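Local coordinates for protein lipolytic enzyme, g-d-s-l (Clostridium thermocellum, PDB 2W47) that is the carbohydrate-binding module of a GDSL-type protein, a family 6 beta-sandwich domain that holds a sugar ligand next to a calcium ion, at residues P4-A9 with V123-F129; I13-A17 with G39-E43; V22-Y26 with W91-N95; I72-G76 with N102-N108. All coordinates share one frame; numbering follows the deposited sequence.

Contact 1: residues P4-A9 with V123-F129; sequences PVIYQA and VDYLKVF
The Tyr125 ring has Ile6 over one face. In the conformer described, Ile6 CG2 lies 4.1 Å from the Tyr125 ring centroid and 28° off its normal, a CH-pi contact. With CG between the backbone N and the carbonyl carbon (chi1 61°), the ring turns a face to Ile6. The Gln8 amide is steeply turned against this ring, with NE2 3.9 Å from Tyr125 CD2 and hydrogen-bonded to Thr27 OG1. The Tyr7 ring is met at its edge, in its plane, by Leu126 O. Val128 CG2 approaches it obliquely, 3.7 Å from Tyr7 CE2. Near the chain start, the Pro4 ring lies alongside the extended Lys127 chain, with Pro4 CB 3.6 Å from Lys127 CE.

The backbones pair antiparallel. Val5 and Val128 exchange two hydrogen bonds, and so do Tyr7 and Leu126. The shortest runs from Tyr7 N to Leu126 O at 2.7 Å. At the far end Ala9 N bonds Gln8 OE1 at 3.3 Å and reaches Asp124 O weakly at 3.4 Å.

Strand 5-8 is an outer strand of a four-stranded sheet, and strand 122-130 next to it pairs in turn with strand 52-61. Tyr7, Leu126 and Val128 share one face of this sheet. Tyr7 and Leu126 pack from it on Val46 of strand 41-48 in the second sheet, and Tyr7 OH is hydrogen-bonded to Asn47 N.

Contact 2: residues I13-A17 with G39-E43; sequences IIYNA and GGYIE
Ile13 N donates to Glu43 O at 2.8 Å, and Glu43 N returns a bond of the same length to Ile13 O. Tyr15 and Tyr41 repeat this pair of hydrogen bonds two residues further along. Between the two pairs, Ile14 faces Ile42 as a non-hydrogen-bonded pair. In the Ile42 conformer described, their CG2 methyls meet, Ile14 CG2 to Ile42 CG2, at 3.8 Å.

The two tyrosines make the closest side-chain contact. Tyr15 CB lies over one face of Tyr41, 3.5 Å from the centroid of that ring and 15° off its normal, a CH-pi contact. The rings themselves are slid apart and barely overlap. Their centroids are 5.1 Å apart and their planes differ by 28°. Tyr41 CG lies between its backbone N and carbonyl carbon (chi1 66°), and this brings the ring under Tyr15 CB. Gly39 O touches the Tyr15 ring at its edge, in the ring plane, 3.6 Å from Tyr15 CD2. Gly40 CA comes within 3.2 Å of Tyr15 O. A beta carbon here would collide with Asn16 O, so the close approach depends on the missing side chain.

On the same sheet face, Ile13 and the extended Glu43 run side by side. Glu43 OE1 forms a salt bridge with Arg111, which also makes a cation-pi contact with Tyr41. One arginine of strand 106-114 thus ties down two residues of strand 41-48.

Beyond Tyr15 the chain turns at Asn16, and Ala17 opens strand 17-20. The arrangement is an antiparallel edge pair: strand 13-15 closes one border of the five-stranded sheet of this beta-sandwich.

Contact 3: residues V22-Y26 with W91-N95; sequences VNAGY and WTTWN. With AQA (4-deoxy-beta-L-threo-hex-4-enopyranuronic acid), chain B.
Asn23 and Trp91 touch at the glycan pocket of this beta-sandwich module, where the loops 22-26 and 91-95 meet. The Trp91 ring lies under the sugar AQA, whose C2 stands above the ring centre. AQA O5 is 3.4 Å from Trp91 CZ2. Asn23 ND2 packs on Trp91 CB at van der Waals distance, 3.6 Å.

Within the two loops, Asn23 OD1 makes the polar contact to AQA. It accepts a hydrogen bond from AQA O2 at 3.1 Å. AQA O3 is also within bonding distance, but its proton has a second possible acceptor. Glu20, Asn36, Arg68 and Asn122 are also hydrogen-bonded to AQA. A water donates to Trp91 O at 2.7 Å and weakly to Asn23 OD1.

Away from the sugar, Trp94 packs against the backbone of 22-26. Gly25 O and Tyr26 N lie over one face of its ring, and Trp91 O over the opposite face. Tyr26 CB touches Trp94 CZ2 at 3.9 Å. Asn23 O is buried at the edge of the ring with no polar partner. The one direct hydrogen bond between the loops runs from Trp94 NE1 to Ala24 O, in the indole plane, 2.9 Å long and almost straight at 177°.

Contact 4: residues I72-G76 with N102-N108; sequences ITVNG and NLNQGNN
Val74 and Leu103 form the tight part of this contact, at an end of the beta-sandwich where the chain passes from one sheet to the other. Strand 95-103 belongs to the four-stranded sheet, and strand 106-114 to the five-stranded sheet. The short link 104-105 joins them. Strand 70-74 is the neighbour of 106-114 in the second sheet.

The buried side is apolar. Val74 CG1 touches Leu103 CD2 at 4.0 Å, and the two side chains cross at about a right angle. CG1 of Val74 is anti to the backbone N (chi1 174°), and this branch makes the contact. The same methyl is 4.3 Å from Asn102 O and 4.3 Å from Asn108 OD1. Leu103 meets Val74, and also Ile110 and Ala48, each across the two sheets, so Val74 and Leu103 belong to the filling between them.

The outer side is looser and polar. Asn75, just after the strand, has a left-handed backbone conformation, and its side chain lies beside Asn104 and Asn108. The Asn75 and Asn104 amide planes are only 16° apart. No hydrogen bond joins the two segments. Asn104 is exposed, and Asn75 is partly so.

The bend is bridged within 102-108. The buried Asn108 side chain grips the backbone of Asn104 from both ends of its amide. Asn108 ND2 donates to Asn104 O at 2.9 Å, in the carbonyl plane, and Asn108 OD1 accepts from Asn104 N at 2.8 Å.

Contacts 1 and 2 are both antiparallel strand pairs with double backbone hydrogen bonds. Each closes a border, contact 1 of the four-stranded sheet and contact 2 of the five-stranded one. Contacts 1 and 4 are partly buried, while contacts 2 and 3 lie at the surface. Contacts 1 and 2 touch through Val123 and Ile42. Contact 4 shares the five-stranded sheet with contact 2, but its two segments are joined by packing without hydrogen bonds. Contact 3 is a meeting of loops. It alone carries sugar-binding residues, and it reaches contact 1 through Asp124. Contacts 3 and 4 sit on opposite sides of the chain's centre, about 28 Å apart between centres.

Contact 1: residues P4-A9 with V123-F129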
loop_
_atom_site.group_PDB
_atom_site.type_symbol
_atom_site.label_atom_id
_atom_site.label_comp_id
_atom_site.label_asym_id
_atom_site.label_seq_id
_atom_site.Cartn_x
_atom_site.Cartn_y
_atom_site.Cartn_z
ATOM N N PRO A 4 -2.792 12.864 -9.522
ATOM C CA PRO A 4 -2.281 11.678 -8.830
ATOM C C PRO A 4 -2.267 10.454 -9.737
ATOM O O PRO A 4 -3.117 10.317 -10.631
ATOM C CB PRO A 4 -3.279 11.477 -7.689
ATOM C CG PRO A 4 -3.888 12.822 -7.470
ATOM C CD PRO A 4 -3.960 13.441 -8.832
ATOM N N VAL A 5 -1.292 9.582 -9.515
ATOM C CA VAL A 5 -1.165 8.362 -10.294
ATOM C C VAL A 5 -1.611 7.200 -9.418
ATOM O O VAL A 5 -1.162 7.055 -8.276
ATOM C CB VAL A 5 0.273 8.158 -10.797
ATOM C CG1 VAL A 5 0.383 6.875 -11.605
ATOM C CG2 VAL A 5 0.712 9.351 -11.655
ATOM N N ILE A 6 -2.532 6.407 -9.946
ATOM C CA ILE A 6 -3.007 5.235 -9.231
ATOM C C ILE A 6 -2.293 3.990 -9.744
ATOM O O ILE A 6 -2.279 3.705 -10.945
ATOM C CB ILE A 6 -4.546 5.090 -9.300
ATOM C CG1 ILE A 6 -5.217 6.196 -8.470
ATOM C CG2 ILE A 6 -4.977 3.709 -8.817
ATOM C CD1 ILE A 6 -6.739 6.177 -8.486
ATOM N N TYR A 7 -1.670 3.280 -8.809
ATOM C CA TYR A 7 -0.988 2.024 -9.083
ATOM C C TYR A 7 -1.935 0.920 -8.653
ATOM O O TYR A 7 -2.126 0.679 -7.456
ATOM C CB TYR A 7 0.353 1.978 -8.339
ATOM C CG TYR A 7 1.323 2.966 -8.925
ATOM C CD1 TYR A 7 2.182 2.598 -9.962
ATOM C CD2 TYR A 7 1.340 4.293 -8.498
ATOM C CE1 TYR A 7 3.052 3.519 -10.532
ATOM C CE2 TYR A 7 2.205 5.219 -9.063
ATOM C CZ TYR A 7 3.051 4.828 -10.080
ATOM O OH TYR A 7 3.915 5.732 -10.659
ATOM N N GLN A 8 -2.574 0.281 -9.631
ATOM C CA GLN A 8 -3.610 -0.695 -9.330
ATOM C C GLN A 8 -3.041 -2.022 -8.835
ATOM O O GLN A 8 -1.886 -2.351 -9.091
ATOM C CB GLN A 8 -4.529 -0.932 -10.542
ATOM C CG GLN A 8 -5.731 0.027 -10.611
ATOM C CD GLN A 8 -6.729 -0.231 -9.500
ATOM O OE1 GLN A 8 -6.675 -1.271 -8.840
ATOM N NE2 GLN A 8 -7.649 0.712 -9.288
ATOM N N ALA A 9 -3.875 -2.780 -8.132
ATOM C CA ALA A 9 -3.480 -4.074 -7.571
ATOM C C ALA A 9 -2.830 -4.984 -8.616
ATOM O O ALA A 9 -1.793 -5.612 -8.347
ATOM C CB ALA A 9 -4.692 -4.768 -6.939
ATOM N N VAL A 123 -5.757 -4.672 -0.056
ATOM C CA VAL A 123 -5.260 -3.416 -0.640
ATOM C C VAL A 123 -5.767 -3.242 -2.071
ATOM O O VAL A 123 -5.517 -4.085 -2.956
ATOM C CB VAL A 123 -3.714 -3.318 -0.606
ATOM C CG1 VAL A 123 -3.252 -2.039 -1.271
ATOM C CG2 VAL A 123 -3.201 -3.369 0.845
ATOM N N ASP A 124 -6.493 -2.153 -2.285
ATOM C CA ASP A 124 -7.117 -1.856 -3.564
ATOM C C ASP A 124 -6.119 -1.271 -4.563
ATOM O O ASP A 124 -6.076 -1.679 -5.737
ATOM C CB ASP A 124 -8.256 -0.857 -3.317
ATOM C CG ASP A 124 -9.099 -0.604 -4.539
ATOM O OD1 ASP A 124 -9.192 -1.491 -5.408
ATOM O OD2 ASP A 124 -9.705 0.488 -4.607
ATOM N N TYR A 125 -5.336 -0.304 -4.097
ATOM C CA TYR A 125 -4.349 0.391 -4.916
ATOM C C TYR A 125 -3.426 1.226 -4.054
ATOM O O TYR A 125 -3.670 1.405 -2.852
ATOM C CB TYR A 125 -5.020 1.282 -5.976
ATOM C CG TYR A 125 -5.916 2.402 -5.480
ATOM C CD1 TYR A 125 -5.396 3.491 -4.772
ATOM C CD2 TYR A 125 -7.266 2.416 -5.798
ATOM C CE1 TYR A 125 -6.216 4.539 -4.352
ATOM C CE2 TYR A 125 -8.089 3.457 -5.392
ATOM C CZ TYR A 125 -7.555 4.513 -4.668
ATOM O OH TYR A 125 -8.357 5.556 -4.254
ATOM N N LEU A 126 -2.369 1.726 -4.685
ATOM C CA LEU A 126 -1.500 2.736 -4.116
ATOM C C LEU A 126 -1.651 3.978 -4.978
ATOM O O LEU A 126 -1.499 3.913 -6.193
ATOM C CB LEU A 126 -0.048 2.254 -4.129
ATOM C CG LEU A 126 1.038 3.284 -3.804
ATOM C CD1 LEU A 126 0.965 3.746 -2.357
ATOM C CD2 LEU A 126 2.416 2.724 -4.122
ATOM N N LYS A 127 -1.957 5.101 -4.342
ATOM C CA LYS A 127 -2.104 6.386 -5.011
ATOM C C LYS A 127 -0.904 7.244 -4.645
ATOM O O LYS A 127 -0.562 7.369 -3.469
ATOM C CB LYS A 127 -3.393 7.041 -4.532
ATOM C CG LYS A 127 -3.655 8.452 -5.060
ATOM C CD LYS A 127 -4.936 8.998 -4.428
ATOM C CE LYS A 127 -5.306 10.371 -4.943
ATOM N NZ LYS A 127 -6.609 10.800 -4.365
ATOM N N VAL A 128 -0.267 7.837 -5.653
ATOM C CA VAL A 128 0.967 8.592 -5.457
ATOM C C VAL A 128 0.796 9.973 -6.064
ATOM O O VAL A 128 0.373 10.115 -7.212
ATOM C CB VAL A 128 2.195 7.865 -6.093
ATOM C CG1 VAL A 128 3.508 8.622 -5.867
ATOM C CG2 VAL A 128 2.311 6.445 -5.537
ATOM N N PHE A 129 1.122 10.994 -5.279
ATOM C CA PHE A 129 1.107 12.360 -5.792
ATOM C C PHE A 129 2.158 13.201 -5.099
ATOM O O PHE A 129 2.615 12.879 -4.000
ATOM C CB PHE A 129 -0.294 13.000 -5.733
ATOM C CG PHE A 129 -0.920 13.028 -4.365
ATOM C CD1 PHE A 129 -1.704 11.970 -3.917
ATOM C CD2 PHE A 129 -0.768 14.141 -3.539
ATOM C CE1 PHE A 129 -2.298 12.006 -2.655
ATOM C CE2 PHE A 129 -1.352 14.181 -2.277
ATOM C CZ PHE A 129 -2.126 13.115 -1.840
#

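Contact 2: residues I13-A17 with G39-E43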
loop_
_atom_site.group_PDB
_atom_site.type_symbol
_atom_site.label_atom_id
_atom_site.label_comp_id
_atom_site.label_asym_id
_atom_site.label_seq_id
_atom_site.Cartn_x
_atom_site.Cartn_y
_atom_site.Cartn_z
ATOM N N ILE A 13 3.811 -6.375 -7.974
ATOM C CA ILE A 13 4.457 -7.657 -7.791
ATOM C C ILE A 13 4.054 -8.097 -6.395
ATOM O O ILE A 13 4.197 -7.331 -5.435
ATOM C CB ILE A 13 5.986 -7.513 -7.921
ATOM C CG1 ILE A 13 6.334 -7.110 -9.358
ATOM C CG2 ILE A 13 6.714 -8.794 -7.487
ATOM C CD1 ILE A 13 7.637 -6.326 -9.496
ATOM N N ILE A 14 3.490 -9.293 -6.283
ATOM C CA ILE A 14 2.984 -9.748 -4.993
ATOM C C ILE A 14 3.625 -11.068 -4.592
ATOM O O ILE A 14 3.982 -11.894 -5.448
ATOM C CB ILE A 14 1.430 -9.800 -4.955
ATOM C CG1 ILE A 14 0.879 -10.902 -5.869
ATOM C CG2 ILE A 14 0.850 -8.420 -5.296
ATOM C CD1 ILE A 14 -0.645 -10.963 -5.910
ATOM N N TYR A 15 3.760 -11.261 -3.287
ATOM C CA TYR A 15 4.381 -12.451 -2.732
ATOM C C TYR A 15 3.552 -12.904 -1.548
ATOM O O TYR A 15 3.261 -12.114 -0.656
ATOM C CB TYR A 15 5.802 -12.139 -2.279
ATOM C CG TYR A 15 6.428 -13.223 -1.431
ATOM C CD1 TYR A 15 6.897 -14.398 -2.014
ATOM C CD2 TYR A 15 6.560 -13.069 -0.053
ATOM C CE1 TYR A 15 7.472 -15.402 -1.238
ATOM C CE2 TYR A 15 7.135 -14.068 0.733
ATOM C CZ TYR A 15 7.586 -15.223 0.130
ATOM O OH TYR A 15 8.153 -16.207 0.918
ATOM N N ASN A 16 3.166 -14.173 -1.530
ATOM C CA ASN A 16 2.298 -14.690 -0.474
ATOM C C ASN A 16 1.066 -13.802 -0.269
ATOM O O ASN A 16 0.703 -13.402 0.847
ATOM C CB ASN A 16 3.084 -14.943 0.818
ATOM C CG ASN A 16 3.857 -16.236 0.759
ATOM O OD1 ASN A 16 3.583 -17.088 -0.082
ATOM N ND2 ASN A 16 4.817 -16.395 1.655
ATOM N N ALA A 17 0.457 -13.487 -1.402
ATOM C CA ALA A 17 -0.737 -12.676 -1.501
ATOM C C ALA A 17 -1.361 -13.044 -2.843
ATOM O O ALA A 17 -0.664 -13.579 -3.720
ATOM C CB ALA A 17 -0.363 -11.205 -1.464
ATOM N N GLY A 39 4.844 -11.812 6.545
ATOM C CA GLY A 39 5.824 -11.676 5.469
ATOM C C GLY A 39 5.343 -11.570 4.039
ATOM O O GLY A 39 6.161 -11.365 3.146
ATOM N N GLY A 40 4.043 -11.706 3.795
ATOM C CA GLY A 40 3.535 -11.421 2.457
ATOM C C GLY A 40 3.820 -9.979 2.100
ATOM O O GLY A 40 3.977 -9.121 2.984
ATOM N N TYR A 41 3.904 -9.682 0.809
ATOM C CA TYR A 41 4.115 -8.300 0.419
ATOM C C TYR A 41 3.529 -7.934 -0.914
ATOM O O TYR A 41 3.241 -8.798 -1.740
ATOM C CB TYR A 41 5.604 -7.905 0.455
ATOM C CG TYR A 41 6.534 -8.583 -0.543
ATOM C CD1 TYR A 41 6.570 -8.193 -1.889
ATOM C CD2 TYR A 41 7.427 -9.562 -0.117
ATOM C CE1 TYR A 41 7.454 -8.813 -2.798
ATOM C CE2 TYR A 41 8.313 -10.168 -1.005
ATOM C CZ TYR A 41 8.321 -9.792 -2.334
ATOM O OH TYR A 41 9.203 -10.422 -3.198
ATOM N N ILE A 42 3.348 -6.630 -1.103
ATOM C CA ILE A 42 2.978 -6.046 -2.385
ATOM C C ILE A 42 4.024 -4.990 -2.720
ATOM O O ILE A 42 4.450 -4.219 -1.852
ATOM C CB ILE A 42 1.561 -5.415 -2.365
ATOM C CG1 ILE A 42 1.508 -4.207 -1.421
ATOM C CG2 ILE A 42 0.520 -6.469 -2.013
ATOM C CD1 ILE A 42 0.118 -3.634 -1.205
ATOM N N GLU A 43 4.448 -4.973 -3.979
ATOM C CA GLU A 43 5.502 -4.077 -4.416
ATOM C C GLU A 43 5.113 -3.426 -5.723
ATOM O O GLU A 43 4.662 -4.100 -6.645
ATOM C CB GLU A 43 6.791 -4.868 -4.589
ATOM C CG GLU A 43 7.977 -4.054 -5.025
ATOM C CD GLU A 43 9.229 -4.881 -5.008
ATOM O OE1 GLU A 43 9.788 -5.089 -3.910
ATOM O OE2 GLU A 43 9.674 -5.321 -6.098
#

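Contact 3: residues V22-Y26 with W91-N95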
loop_
_atom_site.group_PDB
_atom_site.type_symbol
_atom_site.label_atom_id
_atom_site.label_comp_id
_atom_site.label_asym_id
_atom_site.label_seq_id
_atom_site.Cartn_x
_atom_site.Cartn_y
_atom_site.Cartn_z
ATOM N N VAL A 22 -13.510 -10.770 -4.163
ATOM C CA VAL A 22 -14.544 -11.234 -3.227
ATOM C C VAL A 22 -15.397 -10.129 -2.612
ATOM O O VAL A 22 -16.623 -10.194 -2.650
ATOM C CB VAL A 22 -13.914 -12.091 -2.099
ATOM C CG1 VAL A 22 -14.956 -12.507 -1.055
ATOM C CG2 VAL A 22 -13.245 -13.311 -2.696
ATOM N N ASN A 23 -14.748 -9.119 -2.050
ATOM C CA ASN A 23 -15.439 -8.076 -1.304
ATOM C C ASN A 23 -15.680 -6.844 -2.134
ATOM O O ASN A 23 -14.744 -6.276 -2.701
ATOM C CB ASN A 23 -14.633 -7.707 -0.059
ATOM C CG ASN A 23 -14.467 -8.867 0.881
ATOM O OD1 ASN A 23 -13.347 -9.308 1.148
ATOM N ND2 ASN A 23 -15.580 -9.391 1.375
ATOM N N ALA A 24 -16.939 -6.422 -2.191
ATOM C CA ALA A 24 -17.327 -5.263 -2.982
ATOM C C ALA A 24 -16.641 -3.981 -2.522
ATOM O O ALA A 24 -16.233 -3.866 -1.364
ATOM C CB ALA A 24 -18.848 -5.091 -2.948
ATOM N N GLY A 25 -16.533 -3.020 -3.430
ATOM C CA GLY A 25 -16.054 -1.686 -3.091
ATOM C C GLY A 25 -14.659 -1.370 -3.585
ATOM O O GLY A 25 -14.223 -0.221 -3.520
ATOM N N TYR A 26 -13.961 -2.384 -4.103
ATOM C CA TYR A 26 -12.660 -2.158 -4.716
ATOM C C TYR A 26 -12.858 -1.402 -6.031
ATOM O O TYR A 26 -13.988 -1.269 -6.530
ATOM C CB TYR A 26 -11.908 -3.483 -4.953
ATOM C CG TYR A 26 -12.588 -4.409 -5.944
ATOM C CD1 TYR A 26 -12.305 -4.335 -7.305
ATOM C CD2 TYR A 26 -13.524 -5.347 -5.519
ATOM C CE1 TYR A 26 -12.930 -5.174 -8.216
ATOM C CE2 TYR A 26 -14.155 -6.192 -6.418
ATOM C CZ TYR A 26 -13.853 -6.104 -7.759
ATOM O OH TYR A 26 -14.501 -6.948 -8.638
ATOM N N TRP A 91 -15.338 -5.675 5.606
ATOM C CA TRP A 91 -14.458 -5.991 4.474
ATOM C C TRP A 91 -14.830 -5.206 3.223
ATOM O O TRP A 91 -14.052 -5.132 2.279
ATOM C CB TRP A 91 -14.449 -7.492 4.179
ATOM C CG TRP A 91 -13.658 -8.256 5.195
ATOM C CD1 TRP A 91 -14.141 -9.145 6.114
ATOM C CD2 TRP A 91 -12.242 -8.182 5.415
ATOM N NE1 TRP A 91 -13.115 -9.638 6.887
ATOM C CE2 TRP A 91 -11.938 -9.067 6.477
ATOM C CE3 TRP A 91 -11.199 -7.463 4.811
ATOM C CZ2 TRP A 91 -10.636 -9.242 6.957
ATOM C CZ3 TRP A 91 -9.899 -7.646 5.289
ATOM C CH2 TRP A 91 -9.635 -8.522 6.355
ATOM N N THR A 92 -16.019 -4.612 3.236
ATOM C CA THR A 92 -16.512 -3.810 2.117
ATOM C C THR A 92 -16.406 -2.302 2.390
ATOM O O THR A 92 -16.886 -1.482 1.601
ATOM C CB THR A 92 -17.972 -4.175 1.792
ATOM O OG1 THR A 92 -18.759 -4.045 2.984
ATOM C CG2 THR A 92 -18.068 -5.606 1.276
ATOM N N THR A 93 -15.773 -1.945 3.511
ATOM C CA THR A 93 -15.491 -0.557 3.824
ATOM C C THR A 93 -14.011 -0.282 3.613
ATOM O O THR A 93 -13.157 -0.903 4.246
ATOM C CB THR A 93 -15.910 -0.196 5.256
ATOM O OG1 THR A 93 -17.318 -0.425 5.382
ATOM C CG2 THR A 93 -15.624 1.270 5.535
ATOM N N TRP A 94 -13.730 0.632 2.693
ATOM C CA TRP A 94 -12.377 0.904 2.248
ATOM C C TRP A 94 -11.968 2.295 2.695
ATOM O O TRP A 94 -12.648 3.283 2.389
ATOM C CB TRP A 94 -12.281 0.794 0.727
ATOM C CG TRP A 94 -12.676 -0.546 0.193
ATOM C CD1 TRP A 94 -13.955 -0.998 -0.037
ATOM C CD2 TRP A 94 -11.800 -1.621 -0.190
ATOM N NE1 TRP A 94 -13.922 -2.280 -0.539
ATOM C CE2 TRP A 94 -12.615 -2.684 -0.638
ATOM C CE3 TRP A 94 -10.406 -1.791 -0.194
ATOM C CZ2 TRP A 94 -12.081 -3.895 -1.092
ATOM C CZ3 TRP A 94 -9.878 -3.008 -0.639
ATOM C CH2 TRP A 94 -10.717 -4.036 -1.080
ATOM N N ASN A 95 -10.862 2.361 3.424
ATOM C CA ASN A 95 -10.339 3.625 3.923
ATOM C C ASN A 95 -8.952 3.863 3.348
ATOM O O ASN A 95 -8.460 3.062 2.547
ATOM C CB ASN A 95 -10.311 3.623 5.454
ATOM C CG ASN A 95 -11.701 3.636 6.072
ATOM O OD1 ASN A 95 -12.704 3.893 5.396
ATOM N ND2 ASN A 95 -11.763 3.363 7.369
HETATM O O6A AQA B . -8.632 -12.183 6.870
HETATM C C6 AQA B . -8.572 -11.798 5.669
HETATM O O6B AQA B . -7.514 -11.349 5.158
HETATM C C5 AQA B . -9.671 -11.862 4.917
HETATM O O5 AQA B . -10.879 -12.358 5.564
HETATM C C4 AQA B . -9.667 -11.454 3.626
HETATM C C3 AQA B . -10.854 -11.745 2.729
HETATM O O3 AQA B . -10.924 -10.825 1.631
HETATM C C2 AQA B . -12.114 -11.642 3.579
HETATM O O2 AQA B . -13.279 -11.929 2.805
HETATM C C1 AQA B . -12.027 -12.617 4.749
HETATM O O HOH W 1 -11.829 -6.157 1.181
#

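Contact 4: residues I72-G76 with N102-N108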
loop_
_atom_site.group_PDB
_atom_site.type_symbol
_atom_site.label_atom_id
_atom_site.label_comp_id
_atom_site.label_asym_id
_atom_site.label_seq_id
_atom_site.Cartn_x
_atom_site.Cartn_y
_atom_site.Cartn_z
ATOM N N ILE A 72 7.096 -0.566 5.531
ATOM C CA ILE A 72 7.174 0.099 4.237
ATOM C C ILE A 72 8.609 0.397 3.885
ATOM O O ILE A 72 9.332 1.035 4.654
ATOM C CB ILE A 72 6.342 1.405 4.206
ATOM C CG1 ILE A 72 4.968 1.204 4.861
ATOM C CG2 ILE A 72 6.241 1.947 2.770
ATOM C CD1 ILE A 72 4.099 0.101 4.243
ATOM N N THR A 73 9.005 -0.059 2.704
ATOM C CA THR A 73 10.346 0.190 2.203
ATOM C C THR A 73 10.306 0.922 0.864
ATOM O O THR A 73 9.410 0.705 0.048
ATOM C CB THR A 73 11.178 -1.108 2.068
ATOM O OG1 THR A 73 10.466 -2.062 1.268
ATOM C CG2 THR A 73 11.470 -1.719 3.427
ATOM N N VAL A 74 11.282 1.804 0.666
ATOM C CA VAL A 74 11.491 2.468 -0.617
ATOM C C VAL A 74 12.899 2.107 -1.041
ATOM O O VAL A 74 13.873 2.441 -0.359
ATOM C CB VAL A 74 11.343 4.006 -0.517
ATOM C CG1 VAL A 74 11.723 4.684 -1.841
ATOM C CG2 VAL A 74 9.933 4.371 -0.122
ATOM N N ASN A 75 13.005 1.368 -2.142
ATOM C CA ASN A 75 14.295 0.884 -2.620
ATOM C C ASN A 75 15.016 0.053 -1.541
ATOM O O ASN A 75 16.252 0.040 -1.452
ATOM C CB ASN A 75 15.140 2.060 -3.139
ATOM C CG ASN A 75 14.373 2.923 -4.131
ATOM O OD1 ASN A 75 14.300 4.157 -4.006
ATOM N ND2 ASN A 75 13.764 2.275 -5.104
ATOM N N GLY A 76 14.231 -0.650 -0.724
ATOM C CA GLY A 76 14.770 -1.494 0.340
ATOM C C GLY A 76 15.094 -0.756 1.628
ATOM O O GLY A 76 15.445 -1.376 2.638
ATOM N N ASN A 102 10.323 10.520 0.610
ATOM C CA ASN A 102 11.178 11.073 -0.424
ATOM C C ASN A 102 11.433 10.027 -1.498
ATOM O O ASN A 102 11.821 8.895 -1.193
ATOM C CB ASN A 102 12.497 11.577 0.165
ATOM C CG ASN A 102 12.333 12.870 0.947
ATOM O OD1 ASN A 102 13.022 13.096 1.942
ATOM N ND2 ASN A 102 11.420 13.727 0.500
ATOM N N LEU A 103 11.181 10.408 -2.745
ATOM C CA LEU A 103 11.413 9.540 -3.899
ATOM C C LEU A 103 12.476 10.157 -4.797
ATOM O O LEU A 103 12.646 11.380 -4.816
ATOM C CB LEU A 103 10.124 9.334 -4.706
ATOM C CG LEU A 103 8.897 8.740 -3.995
ATOM C CD1 LEU A 103 7.790 8.496 -5.008
ATOM C CD2 LEU A 103 9.239 7.460 -3.235
ATOM N N ASN A 104 13.186 9.307 -5.537
ATOM C CA ASN A 104 14.187 9.753 -6.510
ATOM C C ASN A 104 13.569 9.871 -7.892
ATOM O O ASN A 104 12.669 9.109 -8.235
ATOM C CB ASN A 104 15.344 8.753 -6.581
ATOM C CG ASN A 104 15.932 8.428 -5.225
ATOM O OD1 ASN A 104 16.412 9.308 -4.511
ATOM N ND2 ASN A 104 15.925 7.147 -4.874
ATOM N N GLN A 105 14.060 10.805 -8.705
ATOM C CA GLN A 105 13.604 10.894 -10.090
ATOM C C GLN A 105 13.762 9.536 -10.766
ATOM O O GLN A 105 14.813 8.896 -10.655
ATOM C CB GLN A 105 14.374 11.971 -10.869
ATOM C CG GLN A 105 13.807 12.221 -12.265
ATOM C CD GLN A 105 14.468 13.382 -12.988
ATOM O OE1 GLN A 105 13.832 14.406 -13.241
ATOM N NE2 GLN A 105 15.738 13.222 -13.334
ATOM N N GLY A 106 12.711 9.108 -11.457
ATOM C CA GLY A 106 12.701 7.807 -12.100
ATOM C C GLY A 106 11.961 6.799 -11.248
ATOM O O GLY A 106 11.003 7.139 -10.555
ATOM N N ASN A 107 12.407 5.551 -11.305
ATOM C CA ASN A 107 11.723 4.482 -10.604
ATOM C C ASN A 107 12.102 4.392 -9.142
ATOM O O ASN A 107 13.249 4.626 -8.756
ATOM C CB ASN A 107 11.986 3.131 -11.253
ATOM C CG ASN A 107 11.030 2.084 -10.760
ATOM O OD1 ASN A 107 9.825 2.219 -10.931
ATOM N ND2 ASN A 107 11.559 1.038 -10.124
ATOM N N ASN A 108 11.098 4.041 -8.344
ATOM C CA ASN A 108 11.248 3.783 -6.928
ATOM C C ASN A 108 10.513 2.496 -6.609
ATOM O O ASN A 108 9.363 2.322 -6.992
ATOM C CB ASN A 108 10.675 4.934 -6.104
ATOM C CG ASN A 108 11.398 6.237 -6.358
ATOM O OD1 ASN A 108 12.296 6.607 -5.606
ATOM N ND2 ASN A 108 11.019 6.926 -7.433
#